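Local structure of branched-chain phosphotransacylase (Enterococcus faecalis, 1YCO) at residues 76-79 and 80-84; 204-207 and 208-212. The protein probably transfers branched-chain or related acyl groups between coenzyme A and phosphate. All blocks are in the same frame, centred on the assembly; numbering follows the deposited sequence.

In the fold
Both contacts are local, each made within one continuous run of chain, and they lie far apart on opposite sides of the chain's centre: their centres are 41 Å apart and their nearest atoms about 29 Å. Interaction 1 sits where strand 72-75 of the five-stranded parallel sheet gives way to helix 80-87, its centre 17 Å from that of the chain. Interaction 2 comes later in the sequence and lies further out, at 26 Å, in the loop that joins helix 197-202 to strand 215-217 of the mixed sheet. One lies at the start of a helix and the other follows the end of one. Neither is touched by the second subunit.

Interaction 1: 76-79 and 80-84; sequences GIIQ and THTLL
T82 OG1 accepts a hydrogen bond from Q79 NE2 at 3.0 Å, the shorter of the two bonds that tie the N-cap residue to the first turn of the helix that follows it. The fit is imperfect: the hydroxyl lies 29° out of the amide plane of Q79, and the bond is bent to 137° at the hydrogen. Q79 and T82 run side by side in the same direction, and the bend in the glutamine chain at chi2 (77°) brings NE2 alongside the threonine hydroxyl, whose OG1 also rests 3.3 Å from Q79 CB. The backbone supplies a straighter bond, from L83 N to Q79 O (3.2 Å), with the donor in the carbonyl plane; it is the i to i+4 bond that opens the helix. On the methyl branch of the same threonine, T82 CG2 meets I78 CD1 at 4.0 Å, the two side chains crossing at about a right angle. This is a strand-to-helix turn in an alpha/beta domain: the chain leaves parallel strand 72-75 and enters helix 80-87, K75 NZ bonds to I78 O, and helix 54-66 packs against I78 through E54 and A58 and against L83 through V62.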
loop_
_atom_site.group_PDB
_atom_site.type_symbol
_atom_site.label_atom_id
_atom_site.label_comp_id
_atom_site.label_asym_id
_atom_site.label_seq_id
_atom_site.Cartn_x
_atom_site.Cartn_y
_atom_site.Cartn_z
ATOM N N GLY A 76 -0.804 26.829 -1.000
ATOM C CA GLY A 76 -1.237 27.084 0.364
ATOM C C GLY A 76 -2.689 26.660 0.477
ATOM O O GLY A 76 -3.023 25.523 0.148
ATOM N N ILE A 77 -3.559 27.561 0.927
ATOM C CA ILE A 77 -4.983 27.237 1.050
ATOM C C ILE A 77 -5.741 27.712 -0.195
ATOM O O ILE A 77 -6.051 28.891 -0.335
ATOM C CB ILE A 77 -5.591 27.876 2.316
ATOM C CG1 ILE A 77 -4.926 27.283 3.556
ATOM C CG2 ILE A 77 -7.100 27.620 2.368
ATOM C CD1 ILE A 77 -5.465 27.836 4.862
ATOM N N ILE A 78 -6.025 26.778 -1.096
ATOM C CA ILE A 78 -6.726 27.074 -2.338
ATOM C C ILE A 78 -7.061 25.755 -3.032
ATOM O O ILE A 78 -6.299 24.794 -2.934
ATOM C CB ILE A 78 -5.843 27.942 -3.287
ATOM C CG1 ILE A 78 -6.548 28.140 -4.630
ATOM C CG2 ILE A 78 -4.490 27.268 -3.500
ATOM C CD1 ILE A 78 -5.808 29.072 -5.573
ATOM N N GLN A 79 -8.198 25.707 -3.722
ATOM C CA GLN A 79 -8.601 24.491 -4.419
ATOM C C GLN A 79 -7.512 24.026 -5.385
ATOM O O GLN A 79 -6.984 24.805 -6.183
ATOM C CB GLN A 79 -9.906 24.715 -5.187
ATOM C CG GLN A 79 -11.036 25.264 -4.338
ATOM C CD GLN A 79 -10.883 26.755 -4.064
ATOM O OE1 GLN A 79 -11.481 27.294 -3.120
ATOM N NE2 GLN A 79 -10.088 27.434 -4.895
ATOM N N THR A 80 -7.184 22.743 -5.299
ATOM C CA THR A 80 -6.164 22.140 -6.145
ATOM C C THR A 80 -6.541 22.271 -7.621
ATOM O O THR A 80 -5.701 22.575 -8.473
ATOM C CB THR A 80 -5.988 20.649 -5.780
ATOM O OG1 THR A 80 -5.792 20.538 -4.366
ATOM C CG2 THR A 80 -4.786 20.042 -6.499
ATOM N N HIS A 81 -7.814 22.043 -7.919
ATOM C CA HIS A 81 -8.300 22.142 -9.287
ATOM C C HIS A 81 -8.065 23.564 -9.827
ATOM O O HIS A 81 -7.641 23.742 -10.974
ATOM C CB HIS A 81 -9.790 21.794 -9.323
ATOM C CG HIS A 81 -10.386 21.825 -10.694
ATOM N ND1 HIS A 81 -11.739 21.976 -10.915
ATOM C CD2 HIS A 81 -9.814 21.730 -11.919
ATOM C CE1 HIS A 81 -11.974 21.977 -12.215
ATOM N NE2 HIS A 81 -10.823 21.830 -12.847
ATOM N N THR A 82 -8.333 24.566 -8.990
ATOM C CA THR A 82 -8.157 25.973 -9.361
ATOM C C THR A 82 -6.721 26.291 -9.768
ATOM O O THR A 82 -6.492 26.873 -10.826
ATOM C CB THR A 82 -8.519 26.923 -8.192
ATOM O OG1 THR A 82 -9.878 26.715 -7.794
ATOM C CG2 THR A 82 -8.340 28.372 -8.611
ATOM N N LEU A 83 -5.764 25.914 -8.922
ATOM C CA LEU A 83 -4.344 26.163 -9.187
ATOM C C LEU A 83 -3.830 25.299 -10.323
ATOM O O LEU A 83 -3.097 25.769 -11.188
ATOM C CB LEU A 83 -3.509 25.880 -7.933
ATOM C CG LEU A 83 -1.978 25.920 -8.069
ATOM C CD1 LEU A 83 -1.514 27.352 -8.311
ATOM C CD2 LEU A 83 -1.342 25.383 -6.802
ATOM N N LEU A 84 -4.226 24.032 -10.313
ATOM C CA LEU A 84 -3.784 23.089 -11.332
ATOM C C LEU A 84 -4.220 23.549 -12.715
ATOM O O LEU A 84 -3.403 23.651 -13.635
ATOM C CB LEU A 84 -4.347 21.701 -11.037
ATOM C CG LEU A 84 -3.589 20.533 -11.667
ATOM C CD1 LEU A 84 -2.164 20.491 -11.115
ATOM C CD2 LEU A 84 -4.307 19.225 -11.356
#

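Interaction 2: 204-207 and 208-212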
loop_
_atom_site.group_PDB
_atom_site.type_symbol
_atom_site.label_atom_id
_atom_site.label_comp_id
_atom_site.label_asym_id
_atom_site.label_seq_id
_atom_site.Cartn_x
_atom_site.Cartn_y
_atom_site.Cartn_z
ATOM N N ARG A 204 16.375 -16.257 -1.655
ATOM C CA ARG A 204 17.446 -16.587 -2.597
ATOM C C ARG A 204 17.125 -16.096 -4.005
ATOM O O ARG A 204 17.440 -16.766 -4.988
ATOM C CB ARG A 204 17.666 -18.100 -2.635
ATOM C CG ARG A 204 18.085 -18.698 -1.318
ATOM C CD ARG A 204 18.144 -20.201 -1.431
ATOM N NE ARG A 204 18.648 -20.831 -0.214
ATOM C CZ ARG A 204 18.702 -22.145 -0.032
ATOM N NH1 ARG A 204 18.283 -22.966 -0.989
ATOM N NH2 ARG A 204 19.175 -22.634 1.100
ATOM N N TYR A 205 16.487 -14.934 -4.093
ATOM C CA TYR A 205 16.122 -14.350 -5.375
ATOM C C TYR A 205 17.372 -13.786 -6.048
ATOM O O TYR A 205 18.349 -13.423 -5.382
ATOM C CB TYR A 205 15.094 -13.229 -5.159
ATOM C CG TYR A 205 14.779 -12.440 -6.408
ATOM C CD1 TYR A 205 13.854 -12.901 -7.339
ATOM C CD2 TYR A 205 15.464 -11.258 -6.692
ATOM C CE1 TYR A 205 13.624 -12.208 -8.531
ATOM C CE2 TYR A 205 15.241 -10.559 -7.879
ATOM C CZ TYR A 205 14.321 -11.047 -8.800
ATOM O OH TYR A 205 14.144 -10.391 -9.999
ATOM N N SER A 206 17.341 -13.732 -7.375
ATOM C CA SER A 206 18.445 -13.195 -8.157
ATOM C C SER A 206 17.837 -12.408 -9.323
ATOM O O SER A 206 16.963 -12.913 -10.022
ATOM C CB SER A 206 19.320 -14.338 -8.685
ATOM O OG SER A 206 20.517 -13.844 -9.287
ATOM N N GLY A 207 18.289 -11.174 -9.519
ATOM C CA GLY A 207 17.758 -10.349 -10.591
ATOM C C GLY A 207 18.531 -9.046 -10.688
ATOM O O GLY A 207 19.459 -8.844 -9.905
ATOM N N PRO A 208 18.191 -8.146 -11.633
ATOM C CA PRO A 208 18.875 -6.858 -11.810
ATOM C C PRO A 208 18.747 -5.973 -10.578
ATOM O O PRO A 208 19.600 -5.123 -10.314
ATOM C CB PRO A 208 18.171 -6.245 -13.019
ATOM C CG PRO A 208 17.710 -7.435 -13.781
ATOM C CD PRO A 208 17.196 -8.347 -12.694
ATOM N N ILE A 209 17.667 -6.162 -9.830
ATOM C CA ILE A 209 17.461 -5.377 -8.623
ATOM C C ILE A 209 17.188 -6.301 -7.459
ATOM O O ILE A 209 16.317 -7.160 -7.527
ATOM C CB ILE A 209 16.292 -4.397 -8.781
ATOM C CG1 ILE A 209 16.558 -3.483 -9.982
ATOM C CG2 ILE A 209 16.117 -3.606 -7.480
ATOM C CD1 ILE A 209 15.371 -2.639 -10.420
ATOM N N MET A 210 17.948 -6.131 -6.388
ATOM C CA MET A 210 17.775 -6.990 -5.232
ATOM C C MET A 210 17.740 -6.228 -3.917
ATOM O O MET A 210 18.768 -6.003 -3.275
ATOM C CB MET A 210 18.866 -8.055 -5.243
ATOM C CG MET A 210 18.804 -8.916 -6.508
ATOM S SD MET A 210 20.008 -10.258 -6.626
ATOM C CE MET A 210 21.482 -9.339 -7.026
ATOM N N GLY A 211 16.530 -5.822 -3.539
ATOM C CA GLY A 211 16.317 -5.092 -2.304
ATOM C C GLY A 211 17.049 -3.779 -2.189
ATOM O O GLY A 211 17.065 -3.205 -1.109
ATOM N N ASP A 212 17.643 -3.307 -3.290
ATOM C CA ASP A 212 18.381 -2.052 -3.294
ATOM C C ASP A 212 17.905 -1.058 -4.357
ATOM O O ASP A 212 18.717 -0.328 -4.910
ATOM C CB ASP A 212 19.888 -2.324 -3.468
ATOM C CG ASP A 212 20.243 -2.859 -4.860
ATOM O OD1 ASP A 212 19.339 -3.370 -5.566
ATOM O OD2 ASP A 212 21.437 -2.787 -5.245
HETATM O O HOH W 1 15.214 -7.726 -9.693
#
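The Y205 ring meets its neighbours in this stretch at the edge: M210 CG and I209 O both lie near the ring plane, I209 O 3.6 Å from Y205 CE2 and M210 CG 4.1 Å from Y205 CD2. The ring belongs to a surface loop that follows a Schellman motif: R204, just past helix 197-202, has positive phi and closes the motif, and the chain then doubles round through G207 and P208 towards strand 215-217. CG of Y205 stands anti to its own backbone nitrogen (chi1 173°), which carries the ring towards the returning limb of the loop. There one water lies between the two limbs: it is hydrogen-bonded to Y205 OH at 2.9 Å and approaches I209 O as a donor, though its 2.5 Å from that oxygen is too short to be taken at face value. M210 reaches back across the bend from the other limb. Its chain is extended as far as SD; CG and SD pass G207 O, and the turn at chi3 (-76°) brings CE to 3.6 Å from that oxygen as well. The sulfur also takes a weak hydrogen bond from G207 N, 3.5 Å long. Outside the loop, strand 184-189 lies against it: Y205 touches F186 and L189, I209 touches L189 and P208 touches T184. Past the bend, D212 fastens the second limb: OD2 makes a salt bridge to K150 NZ, while OD1 accepts M210 N at 3.2 Å, the donor lying above the carboxylate plane, 36° out of it.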